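Local coordinates for conserved hypothetical protein (Sulfolobus solfataricus, PDB 2FNA) that binds ADP and magnesium as an archaeal AAA+ ATPase, and so probably couples ATP hydrolysis to a cellular task not yet identified, at residues A[209-215]-A[232-236]; A[239-245]-A[348-352]; A[214-218]-A[246-250]. All blocks are in the same frame, centred on the assembly; numbering follows the deposited sequence.

Contact 1: residues A[209-215]-A[232-236]; sequences FSREEAI and YEVVY
Two helix starts meet here in the small helical subdomain that follows the P-loop core of this AAA+ ATPase. Phe209 and Ser210 are extended, and helix 211-215 then crosses helix 232-236 with 9.8 Å between the short axes and 116° between their directions. The CA atoms pair as Arg211 with Tyr236 (6.6 Å) and Ile215 with Tyr232 (5.7 Å). A capping box opens the first helix: Glu213 N donates to Ser210 OG (3.2 Å) and Ser210 N to Glu213 OE1 (3.1 Å). Tyr236, chi1 t, lays its ring against this turn. Arg211 CA sits over the ring face, 3.7 Å from the centroid, in a CH-pi contact, and Ala214 CB lies 3.6 Å from Tyr236 CD1. Ile215 CG1 packs on Tyr232 CB at 3.9 Å. The extended Arg211 (chi1 and chi2 t) meets Glu233: Arg211 NE donates to Glu233 OE1 at 2.9 Å and Arg211 NH2 approaches Glu233 OE2 at 2.6 Å, while Arg211 NH1 makes a weak bond to Glu212 OE2 at 3.0 Å, completing a salt-bridge network. Two waters gather at the phenol; one links Tyr236 OH (2.5 Å) to Phe209 O (2.5 Å), the other Tyr236 OH (3.2 Å) to Arg211 N (2.8 Å).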
loop_
_atom_site.group_PDB
_atom_site.type_symbol
_atom_site.label_atom_id
_atom_site.label_comp_id
_atom_site.label_asym_id
_atom_site.label_seq_id
_atom_site.Cartn_x
_atom_site.Cartn_y
_atom_site.Cartn_z
ATOM N N PHE A 209 4.020 -1.583 -15.014
ATOM C CA PHE A 209 4.856 -1.920 -16.160
ATOM C C PHE A 209 4.500 -1.110 -17.406
ATOM O O PHE A 209 3.315 -0.896 -17.721
ATOM C CB PHE A 209 4.753 -3.410 -16.481
ATOM C CG PHE A 209 5.261 -4.331 -15.382
ATOM C CD1 PHE A 209 6.373 -4.023 -14.640
ATOM C CD2 PHE A 209 4.652 -5.551 -15.160
ATOM C CE1 PHE A 209 6.829 -4.896 -13.641
ATOM C CE2 PHE A 209 5.122 -6.438 -14.182
ATOM C CZ PHE A 209 6.222 -6.111 -13.440
ATOM N N SER A 210 5.539 -0.646 -18.116
ATOM C CA SER A 210 5.379 -0.187 -19.476
ATOM C C SER A 210 5.022 -1.390 -20.366
ATOM O O SER A 210 5.012 -2.550 -19.915
ATOM C CB SER A 210 6.690 0.410 -19.960
ATOM O OG SER A 210 7.616 -0.648 -20.152
ATOM N N ARG A 211 4.750 -1.117 -21.641
ATOM C CA ARG A 211 4.395 -2.160 -22.603
ATOM C C ARG A 211 5.473 -3.207 -22.679
ATOM O O ARG A 211 5.200 -4.414 -22.685
ATOM C CB ARG A 211 4.182 -1.565 -23.990
ATOM C CG ARG A 211 3.751 -2.556 -25.012
ATOM C CD ARG A 211 3.601 -1.893 -26.378
ATOM N NE ARG A 211 3.977 -2.780 -27.487
ATOM C CZ ARG A 211 5.230 -3.153 -27.776
ATOM N NH1 ARG A 211 6.262 -2.730 -27.059
ATOM N NH2 ARG A 211 5.458 -3.963 -28.802
ATOM N N GLU A 212 6.702 -2.718 -22.738
ATOM C CA GLU A 212 7.879 -3.542 -22.937
ATOM C C GLU A 212 8.215 -4.345 -21.688
ATOM O O GLU A 212 8.608 -5.492 -21.795
ATOM C CB GLU A 212 9.070 -2.667 -23.417
ATOM C CG GLU A 212 8.848 -1.961 -24.804
ATOM C CD GLU A 212 7.921 -0.692 -24.782
ATOM O OE1 GLU A 212 7.661 -0.093 -23.702
ATOM O OE2 GLU A 212 7.444 -0.291 -25.873
ATOM N N GLU A 213 8.021 -3.764 -20.511
ATOM C CA GLU A 213 8.191 -4.495 -19.240
ATOM C C GLU A 213 7.125 -5.558 -19.017
ATOM O O GLU A 213 7.415 -6.662 -18.574
ATOM C CB GLU A 213 8.137 -3.529 -18.051
ATOM C CG GLU A 213 9.438 -2.770 -17.848
ATOM C CD GLU A 213 9.323 -1.659 -16.823
ATOM O OE1 GLU A 213 8.215 -1.134 -16.617
ATOM O OE2 GLU A 213 10.370 -1.295 -16.251
ATOM N N ALA A 214 5.886 -5.212 -19.331
ATOM C CA ALA A 214 4.776 -6.110 -19.163
ATOM C C ALA A 214 4.979 -7.356 -20.009
ATOM O O ALA A 214 4.817 -8.486 -19.532
ATOM C CB ALA A 214 3.479 -5.404 -19.530
ATOM N N ILE A 215 5.354 -7.136 -21.259
ATOM C CA ILE A 215 5.635 -8.197 -22.222
ATOM C C ILE A 215 6.802 -9.055 -21.733
ATOM O O ILE A 215 6.733 -10.277 -21.769
ATOM C CB ILE A 215 5.913 -7.585 -23.641
ATOM C CG1 ILE A 215 4.583 -7.076 -24.216
ATOM C CG2 ILE A 215 6.579 -8.603 -24.581
ATOM C CD1 ILE A 215 4.720 -6.243 -25.421
ATOM N N TYR A 232 1.359 -11.632 -26.640
ATOM C CA TYR A 232 1.713 -10.703 -25.587
ATOM C C TYR A 232 1.049 -9.329 -25.754
ATOM O O TYR A 232 0.689 -8.705 -24.771
ATOM C CB TYR A 232 3.219 -10.536 -25.509
ATOM C CG TYR A 232 3.963 -11.788 -25.142
ATOM C CD1 TYR A 232 4.029 -12.224 -23.814
ATOM C CD2 TYR A 232 4.627 -12.529 -26.110
ATOM C CE1 TYR A 232 4.713 -13.395 -23.475
ATOM C CE2 TYR A 232 5.339 -13.674 -25.779
ATOM C CZ TYR A 232 5.390 -14.098 -24.466
ATOM O OH TYR A 232 6.093 -15.240 -24.165
ATOM N N GLU A 233 0.888 -8.863 -26.992
ATOM C CA GLU A 233 0.397 -7.502 -27.231
ATOM C C GLU A 233 -1.063 -7.361 -26.872
ATOM O O GLU A 233 -1.461 -6.350 -26.295
ATOM C CB GLU A 233 0.574 -7.096 -28.698
ATOM C CG GLU A 233 1.995 -7.026 -29.160
ATOM C CD GLU A 233 2.724 -5.865 -28.566
ATOM O OE1 GLU A 233 2.105 -4.793 -28.368
ATOM O OE2 GLU A 233 3.927 -6.030 -28.296
ATOM N N VAL A 234 -1.869 -8.357 -27.209
ATOM C CA VAL A 234 -3.271 -8.308 -26.851
ATOM C C VAL A 234 -3.446 -8.373 -25.332
ATOM O O VAL A 234 -4.368 -7.764 -24.795
ATOM C CB VAL A 234 -4.138 -9.393 -27.550
ATOM C CG1 VAL A 234 -3.777 -10.776 -27.105
ATOM C CG2 VAL A 234 -5.626 -9.132 -27.283
ATOM N N VAL A 235 -2.566 -9.103 -24.647
ATOM C CA VAL A 235 -2.670 -9.189 -23.199
ATOM C C VAL A 235 -2.422 -7.795 -22.630
ATOM O O VAL A 235 -3.217 -7.322 -21.852
ATOM C CB VAL A 235 -1.718 -10.226 -22.564
ATOM C CG1 VAL A 235 -1.824 -10.184 -21.016
ATOM C CG2 VAL A 235 -2.032 -11.617 -23.048
ATOM N N TYR A 236 -1.338 -7.126 -23.032
ATOM C CA TYR A 236 -1.085 -5.755 -22.569
ATOM C C TYR A 236 -2.235 -4.786 -22.918
ATOM O O TYR A 236 -2.632 -3.951 -22.092
ATOM C CB TYR A 236 0.244 -5.208 -23.106
ATOM C CG TYR A 236 0.538 -3.806 -22.584
ATOM C CD1 TYR A 236 0.882 -3.577 -21.250
ATOM C CD2 TYR A 236 0.414 -2.705 -23.421
ATOM C CE1 TYR A 236 1.098 -2.278 -20.783
ATOM C CE2 TYR A 236 0.645 -1.426 -22.969
ATOM C CZ TYR A 236 0.996 -1.216 -21.668
ATOM O OH TYR A 236 1.209 0.089 -21.261
HETATM O O HOH W 1 1.554 0.460 -18.776
HETATM O O HOH W 2 3.876 1.482 -22.229
#

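Contact 2: residues A[239-245]-A[348-352]; sequences IGGIPGW and SEPLI. With ADP (adenosine-5'-diphosphate), chain D.
Trp245 lays the face of its indole against Leu351, whose CD1 stands 3.7 Å from the centroid of the five-membered ring, 17° off the normal, in a CH-pi contact. The buried contact ties the turn between two helices of the AAA+ ATPase region to the C-terminal end of the chain, which follows the strand hairpin 338-340/345-347, probably the wing of a winged-helix domain. Ile239 ends a helix, Gly240 leaves it with phi 88° and psi -165°, Gly241 follows, and Ile242 is the N-cap of the helix that starts at Pro243. Opposite, Glu349 (phi -156°, psi 159°) is the N-cap of helix 350-352. The CA pairs are Ile239 with Leu351 (6.9 Å), Gly240 with Pro350 (6.1 Å) and Ile242 with Glu349 (7.4 Å). At Gly240 a CB would clash with Pro350 CG and with the preceding carbonyl; Gly240 CA itself is 4.3 Å from Pro350 CG. Leu351 (m, t) also brings CG to 3.5 Å from Ile239 O.

Glu349 (chi1 p) uses both carboxylate oxygens. Trp245 (chi1 m) donates from NE1 to Glu349 OE2 at 2.9 Å, almost linearly at 175°, while Glu349 OE1 accepts from Leu351 N at 2.9 Å, the N-cap bond of the helix. Away from this interface, Pro243 and Gly244 line the ADP pocket, with Gly244 CA 3.2 Å from ADP O4'. One water bridges the two segments, donating to Ile239 O (2.8 Å) and Glu349 OE1 (2.7 Å) and accepting from Ile242 N (3.1 Å).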
loop_
_atom_site.group_PDB
_atom_site.type_symbol
_atom_site.label_atom_id
_atom_site.label_comp_id
_atom_site.label_asym_id
_atom_site.label_seq_id
_atom_site.Cartn_x
_atom_site.Cartn_y
_atom_site.Cartn_z
ATOM N N ILE A 239 -5.338 -5.937 -20.477
ATOM C CA ILE A 239 -5.141 -6.002 -19.028
ATOM C C ILE A 239 -4.426 -4.754 -18.512
ATOM O O ILE A 239 -4.684 -4.299 -17.393
ATOM C CB ILE A 239 -4.293 -7.265 -18.630
ATOM C CG1 ILE A 239 -5.011 -8.561 -19.050
ATOM C CG2 ILE A 239 -3.953 -7.262 -17.121
ATOM C CD1 ILE A 239 -6.404 -8.653 -18.539
ATOM N N GLY A 240 -3.483 -4.249 -19.306
ATOM C CA GLY A 240 -2.680 -3.088 -18.935
ATOM C C GLY A 240 -1.447 -3.495 -18.150
ATOM O O GLY A 240 -1.065 -4.671 -18.132
ATOM N N GLY A 241 -0.819 -2.506 -17.511
ATOM C CA GLY A 241 0.503 -2.681 -16.905
ATOM C C GLY A 241 0.567 -3.002 -15.423
ATOM O O GLY A 241 1.652 -3.221 -14.884
ATOM N N ILE A 242 -0.554 -3.016 -14.722
ATOM C CA ILE A 242 -0.497 -3.291 -13.279
ATOM C C ILE A 242 0.038 -4.699 -13.027
ATOM O O ILE A 242 -0.548 -5.674 -13.501
ATOM C CB ILE A 242 -1.863 -3.063 -12.602
ATOM C CG1 ILE A 242 -2.182 -1.550 -12.595
ATOM C CG2 ILE A 242 -1.937 -3.682 -11.192
ATOM C CD1 ILE A 242 -1.276 -0.695 -11.721
ATOM N N PRO A 243 1.182 -4.820 -12.308
ATOM C CA PRO A 243 1.767 -6.156 -12.155
ATOM C C PRO A 243 0.841 -7.226 -11.596
ATOM O O PRO A 243 0.889 -8.377 -12.053
ATOM C CB PRO A 243 2.966 -5.919 -11.218
ATOM C CG PRO A 243 3.379 -4.526 -11.504
ATOM C CD PRO A 243 2.043 -3.781 -11.724
ATOM N N GLY A 244 0.052 -6.861 -10.594
ATOM C CA GLY A 244 -0.873 -7.781 -9.949
ATOM C C GLY A 244 -1.869 -8.392 -10.908
ATOM O O GLY A 244 -2.204 -9.580 -10.789
ATOM N N TRP A 245 -2.362 -7.607 -11.874
ATOM C CA TRP A 245 -3.341 -8.152 -12.812
ATOM C C TRP A 245 -2.653 -9.068 -13.848
ATOM O O TRP A 245 -3.208 -10.098 -14.266
ATOM C CB TRP A 245 -4.075 -7.061 -13.565
ATOM C CG TRP A 245 -4.845 -6.063 -12.769
ATOM C CD1 TRP A 245 -4.905 -4.761 -13.039
ATOM C CD2 TRP A 245 -5.705 -6.283 -11.629
ATOM N NE1 TRP A 245 -5.725 -4.130 -12.160
ATOM C CE2 TRP A 245 -6.234 -5.038 -11.279
ATOM C CE3 TRP A 245 -6.083 -7.404 -10.883
ATOM C CZ2 TRP A 245 -7.112 -4.862 -10.215
ATOM C CZ3 TRP A 245 -6.959 -7.228 -9.814
ATOM C CH2 TRP A 245 -7.464 -5.975 -9.495
ATOM N N SER A 348 -6.611 5.909 -12.488
ATOM C CA SER A 348 -5.195 5.760 -12.287
ATOM C C SER A 348 -4.586 4.518 -12.975
ATOM O O SER A 348 -3.378 4.397 -13.075
ATOM C CB SER A 348 -4.937 5.777 -10.791
ATOM O OG SER A 348 -5.667 4.735 -10.172
ATOM N N GLU A 349 -5.420 3.582 -13.418
ATOM C CA GLU A 349 -4.990 2.476 -14.284
ATOM C C GLU A 349 -6.196 1.927 -15.107
ATOM O O GLU A 349 -7.341 2.151 -14.754
ATOM C CB GLU A 349 -4.286 1.379 -13.463
ATOM C CG GLU A 349 -5.150 0.632 -12.468
ATOM C CD GLU A 349 -5.701 -0.706 -12.987
ATOM O OE1 GLU A 349 -5.394 -1.134 -14.145
ATOM O OE2 GLU A 349 -6.456 -1.320 -12.217
ATOM N N PRO A 350 -5.929 1.245 -16.227
ATOM C CA PRO A 350 -6.944 0.864 -17.198
ATOM C C PRO A 350 -8.103 0.048 -16.665
ATOM O O PRO A 350 -9.221 0.204 -17.121
ATOM C CB PRO A 350 -6.161 -0.003 -18.169
ATOM C CG PRO A 350 -4.794 0.499 -18.065
ATOM C CD PRO A 350 -4.590 0.847 -16.680
ATOM N N LEU A 351 -7.865 -0.836 -15.722
ATOM C CA LEU A 351 -8.982 -1.631 -15.248
ATOM C C LEU A 351 -9.923 -0.891 -14.285
ATOM O O LEU A 351 -11.071 -1.311 -14.072
ATOM C CB LEU A 351 -8.470 -2.939 -14.677
ATOM C CG LEU A 351 -7.702 -3.827 -15.636
ATOM C CD1 LEU A 351 -7.708 -5.266 -15.139
ATOM C CD2 LEU A 351 -8.239 -3.738 -17.089
ATOM N N ILE A 352 -9.468 0.225 -13.723
ATOM C CA ILE A 352 -10.391 1.120 -13.021
ATOM C C ILE A 352 -11.338 1.816 -14.026
ATOM O O ILE A 352 -12.520 1.994 -13.747
ATOM C CB ILE A 352 -9.661 2.166 -12.196
ATOM C CG1 ILE A 352 -8.829 1.493 -11.122
ATOM C CG2 ILE A 352 -10.665 3.103 -11.543
ATOM C CD1 ILE A 352 -8.060 2.444 -10.287
HETATM P PB ADP D . 1.090 -4.018 -3.511
HETATM O O1B ADP D . 1.814 -2.904 -4.198
HETATM O O2B ADP D . -0.420 -3.909 -3.693
HETATM O O3B ADP D . 1.522 -4.346 -2.121
HETATM P PA ADP D . 1.858 -6.823 -4.025
HETATM O O1A ADP D . 3.253 -7.005 -3.521
HETATM O O2A ADP D . 0.854 -7.319 -3.071
HETATM O O3A ADP D . 1.466 -5.313 -4.486
HETATM O "O5'" ADP D . 1.817 -7.487 -5.468
HETATM C "C5'" ADP D . 0.592 -7.681 -6.195
HETATM C "C4'" ADP D . 0.651 -8.999 -6.965
HETATM O "O4'" ADP D . 1.498 -8.907 -8.095
HETATM C "C3'" ADP D . 1.182 -10.158 -6.181
HETATM O "O3'" ADP D . 0.588 -11.352 -6.734
HETATM C "C2'" ADP D . 2.659 -10.181 -6.505
HETATM O "O2'" ADP D . 3.230 -11.475 -6.382
HETATM C "C1'" ADP D . 2.625 -9.752 -7.945
HETATM N N9 ADP D . 3.769 -8.971 -8.401
HETATM C C8 ADP D . 3.860 -7.623 -8.390
HETATM N N7 ADP D . 5.008 -7.233 -8.942
HETATM C C5 ADP D . 5.685 -8.350 -9.298
HETATM C C6 ADP D . 6.976 -8.672 -9.946
HETATM N N6 ADP D . 7.821 -7.686 -10.308
HETATM N N1 ADP D . 7.286 -9.981 -10.170
HETATM C C2 ADP D . 6.453 -10.982 -9.829
HETATM N N3 ADP D . 5.263 -10.764 -9.245
HETATM C C4 ADP D . 4.846 -9.497 -8.974
HETATM O O HOH W 3 -3.521 -2.510 -15.595
#

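Contact 3: residues A[214-218]-A[246-250]; sequences AIEFL and LTYFG. With ADP (adenosine-5'-diphosphate), chain D.
This is apolar helix-helix packing in the interior of the helical subdomain, where helices 211-225 and 243-256 run side by side next to the adenine end of ADP. The two short segments, both helical throughout, point in similar directions, at 34° (signed crossing -34°) with 10.8 Å between axes. Between the two segments the nearest CA atoms are Leu218 CA and Gly250 CA, 6.8 Å apart, and no hydrogen bond joins the segments. Leu246 (m, t) is the central side chain, pointing toward helix 214-218: its CD1 touches Ala214 CB at 3.6 Å, its CB lies 3.8 Å from Phe217 CE2, and its CD2 is a looser 4.5 Å from Leu218 CD1. Leu218 (m, t) extends its end across the interface, placing CD2 3.9 Å from Leu246 O and 4.1 Å from Phe249 CD2, at the edge of that ring. Phe249 (chi1 t) also packs on Val235, so helix 232-239 covers the same side.

Phe217 (chi1 t) points toward the partner helix and brings CZ to 3.4 Å from Thr247 OG1, a hydroxyl that is hydrogen-bonded to Pro243 O within its own helix. Both residues reach the nucleotide: Phe217 CE1 is 3.6 Å from ADP C2, which lies at the ring edge, and Thr247 OG1 is 3.4 Å from ADP C1'. Such a pair of helices, presenting side chains to the base and ribose, fits the AAA+ design, in which a helical lid subdomain flanks the nucleotide bound at the P-loop core.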
loop_
_atom_site.group_PDB
_atom_site.type_symbol
_atom_site.label_atom_id
_atom_site.label_comp_id
_atom_site.label_asym_id
_atom_site.label_seq_id
_atom_site.Cartn_x
_atom_site.Cartn_y
_atom_site.Cartn_z
ATOM N N ALA A 214 5.886 -5.212 -19.331
ATOM C CA ALA A 214 4.776 -6.110 -19.163
ATOM C C ALA A 214 4.979 -7.356 -20.009
ATOM O O ALA A 214 4.817 -8.486 -19.532
ATOM C CB ALA A 214 3.479 -5.404 -19.530
ATOM N N ILE A 215 5.354 -7.136 -21.259
ATOM C CA ILE A 215 5.635 -8.197 -22.222
ATOM C C ILE A 215 6.802 -9.055 -21.733
ATOM O O ILE A 215 6.733 -10.277 -21.769
ATOM C CB ILE A 215 5.913 -7.585 -23.641
ATOM C CG1 ILE A 215 4.583 -7.076 -24.216
ATOM C CG2 ILE A 215 6.579 -8.603 -24.581
ATOM C CD1 ILE A 215 4.720 -6.243 -25.421
ATOM N N GLU A 216 7.879 -8.414 -21.286
ATOM C CA GLU A 216 9.018 -9.149 -20.765
ATOM C C GLU A 216 8.674 -9.950 -19.498
ATOM O O GLU A 216 9.225 -11.013 -19.288
ATOM C CB GLU A 216 10.195 -8.201 -20.530
ATOM C CG GLU A 216 11.499 -8.892 -20.127
ATOM C CD GLU A 216 11.908 -10.058 -21.056
ATOM O OE1 GLU A 216 11.713 -9.976 -22.300
ATOM O OE2 GLU A 216 12.433 -11.057 -20.517
ATOM N N PHE A 217 7.762 -9.443 -18.667
ATOM C CA PHE A 217 7.315 -10.137 -17.441
ATOM C C PHE A 217 6.606 -11.446 -17.783
ATOM O O PHE A 217 6.882 -12.511 -17.218
ATOM C CB PHE A 217 6.372 -9.199 -16.654
ATOM C CG PHE A 217 5.663 -9.847 -15.505
ATOM C CD1 PHE A 217 6.372 -10.237 -14.385
ATOM C CD2 PHE A 217 4.287 -10.055 -15.533
ATOM C CE1 PHE A 217 5.755 -10.828 -13.316
ATOM C CE2 PHE A 217 3.653 -10.638 -14.466
ATOM C CZ PHE A 217 4.387 -11.045 -13.336
ATOM N N LEU A 218 5.679 -11.357 -18.722
ATOM C CA LEU A 218 4.907 -12.521 -19.159
ATOM C C LEU A 218 5.806 -13.532 -19.844
ATOM O O LEU A 218 5.729 -14.721 -19.548
ATOM C CB LEU A 218 3.853 -12.088 -20.153
ATOM C CG LEU A 218 2.732 -11.279 -19.530
ATOM C CD1 LEU A 218 1.823 -10.903 -20.616
ATOM C CD2 LEU A 218 1.997 -12.103 -18.468
ATOM N N LEU A 246 -1.454 -8.687 -14.266
ATOM C CA LEU A 246 -0.680 -9.489 -15.217
ATOM C C LEU A 246 -0.280 -10.833 -14.606
ATOM O O LEU A 246 -0.252 -11.865 -15.293
ATOM C CB LEU A 246 0.579 -8.715 -15.636
ATOM C CG LEU A 246 0.269 -7.544 -16.590
ATOM C CD1 LEU A 246 1.482 -6.741 -16.814
ATOM C CD2 LEU A 246 -0.269 -8.035 -17.925
ATOM N N THR A 247 0.046 -10.797 -13.314
ATOM C CA THR A 247 0.354 -11.996 -12.528
ATOM C C THR A 247 -0.818 -12.982 -12.471
ATOM O O THR A 247 -0.617 -14.167 -12.671
ATOM C CB THR A 247 0.741 -11.603 -11.080
ATOM O OG1 THR A 247 1.856 -10.716 -11.101
ATOM C CG2 THR A 247 1.126 -12.822 -10.192
ATOM N N TYR A 248 -2.008 -12.487 -12.125
ATOM C CA TYR A 248 -3.216 -13.291 -12.090
ATOM C C TYR A 248 -3.493 -13.904 -13.472
ATOM O O TYR A 248 -3.669 -15.074 -13.565
ATOM C CB TYR A 248 -4.402 -12.419 -11.677
ATOM C CG TYR A 248 -5.657 -13.192 -11.340
ATOM C CD1 TYR A 248 -5.847 -13.701 -10.060
ATOM C CD2 TYR A 248 -6.661 -13.397 -12.284
ATOM C CE1 TYR A 248 -7.010 -14.415 -9.730
ATOM C CE2 TYR A 248 -7.813 -14.111 -11.956
ATOM C CZ TYR A 248 -7.983 -14.614 -10.680
ATOM O OH TYR A 248 -9.145 -15.357 -10.322
ATOM N N PHE A 249 -3.471 -13.090 -14.534
ATOM C CA PHE A 249 -3.595 -13.583 -15.901
ATOM C C PHE A 249 -2.626 -14.711 -16.177
ATOM O O PHE A 249 -2.993 -15.721 -16.727
ATOM C CB PHE A 249 -3.329 -12.489 -16.947
ATOM C CG PHE A 249 -3.159 -13.053 -18.334
ATOM C CD1 PHE A 249 -4.276 -13.399 -19.095
ATOM C CD2 PHE A 249 -1.901 -13.297 -18.855
ATOM C CE1 PHE A 249 -4.140 -13.962 -20.328
ATOM C CE2 PHE A 249 -1.769 -13.860 -20.107
ATOM C CZ PHE A 249 -2.900 -14.204 -20.839
ATOM N N GLY A 250 -1.355 -14.516 -15.824
ATOM C CA GLY A 250 -0.348 -15.522 -16.089
ATOM C C GLY A 250 -0.688 -16.797 -15.361
ATOM O O GLY A 250 -0.574 -17.873 -15.910
HETATM P PB ADP D . 1.090 -4.018 -3.511
HETATM O O1B ADP D . 1.814 -2.904 -4.198
HETATM O O2B ADP D . -0.420 -3.909 -3.693
HETATM O O3B ADP D . 1.522 -4.346 -2.121
HETATM P PA ADP D . 1.858 -6.823 -4.025
HETATM O O1A ADP D . 3.253 -7.005 -3.521
HETATM O O2A ADP D . 0.854 -7.319 -3.071
HETATM O O3A ADP D . 1.466 -5.313 -4.486
HETATM O "O5'" ADP D . 1.817 -7.487 -5.468
HETATM C "C5'" ADP D . 0.592 -7.681 -6.195
HETATM C "C4'" ADP D . 0.651 -8.999 -6.965
HETATM O "O4'" ADP D . 1.498 -8.907 -8.095
HETATM C "C3'" ADP D . 1.182 -10.158 -6.181
HETATM O "O3'" ADP D . 0.588 -11.352 -6.734
HETATM C "C2'" ADP D . 2.659 -10.181 -6.505
HETATM O "O2'" ADP D . 3.230 -11.475 -6.382
HETATM C "C1'" ADP D . 2.625 -9.752 -7.945
HETATM N N9 ADP D . 3.769 -8.971 -8.401
HETATM C C8 ADP D . 3.860 -7.623 -8.390
HETATM N N7 ADP D . 5.008 -7.233 -8.942
HETATM C C5 ADP D . 5.685 -8.350 -9.298
HETATM C C6 ADP D . 6.976 -8.672 -9.946
HETATM N N6 ADP D . 7.821 -7.686 -10.308
HETATM N N1 ADP D . 7.286 -9.981 -10.170
HETATM C C2 ADP D . 6.453 -10.982 -9.829
HETATM N N3 ADP D . 5.263 -10.764 -9.245
HETATM C C4 ADP D . 4.846 -9.497 -8.974
#

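How the contacts relate
Contacts 1 and 3 share Ala214 and Ile215 and have centres about 7 Å apart; together they pack helices 211-225, 232-239 and 243-256 around one another, with Val235 CG2 3.5 Å from Phe249 CZ. Contact 2 lies about 11 Å from the centre of each and joins this bundle to the C-terminal segment. Phe209 N and Gly241 O, 2.9 Å apart in a probable hydrogen bond, connect contacts 1 and 2, while Gly240 O lies 3.5 Å from Leu246 CD2 between contacts 2 and 3. All three border the ADP pocket, through Phe209, Pro243 with Gly244, and Phe217 with Thr247; Phe209 CE2 packs 3.7 Å from both Pro243 CB and Phe217 CG.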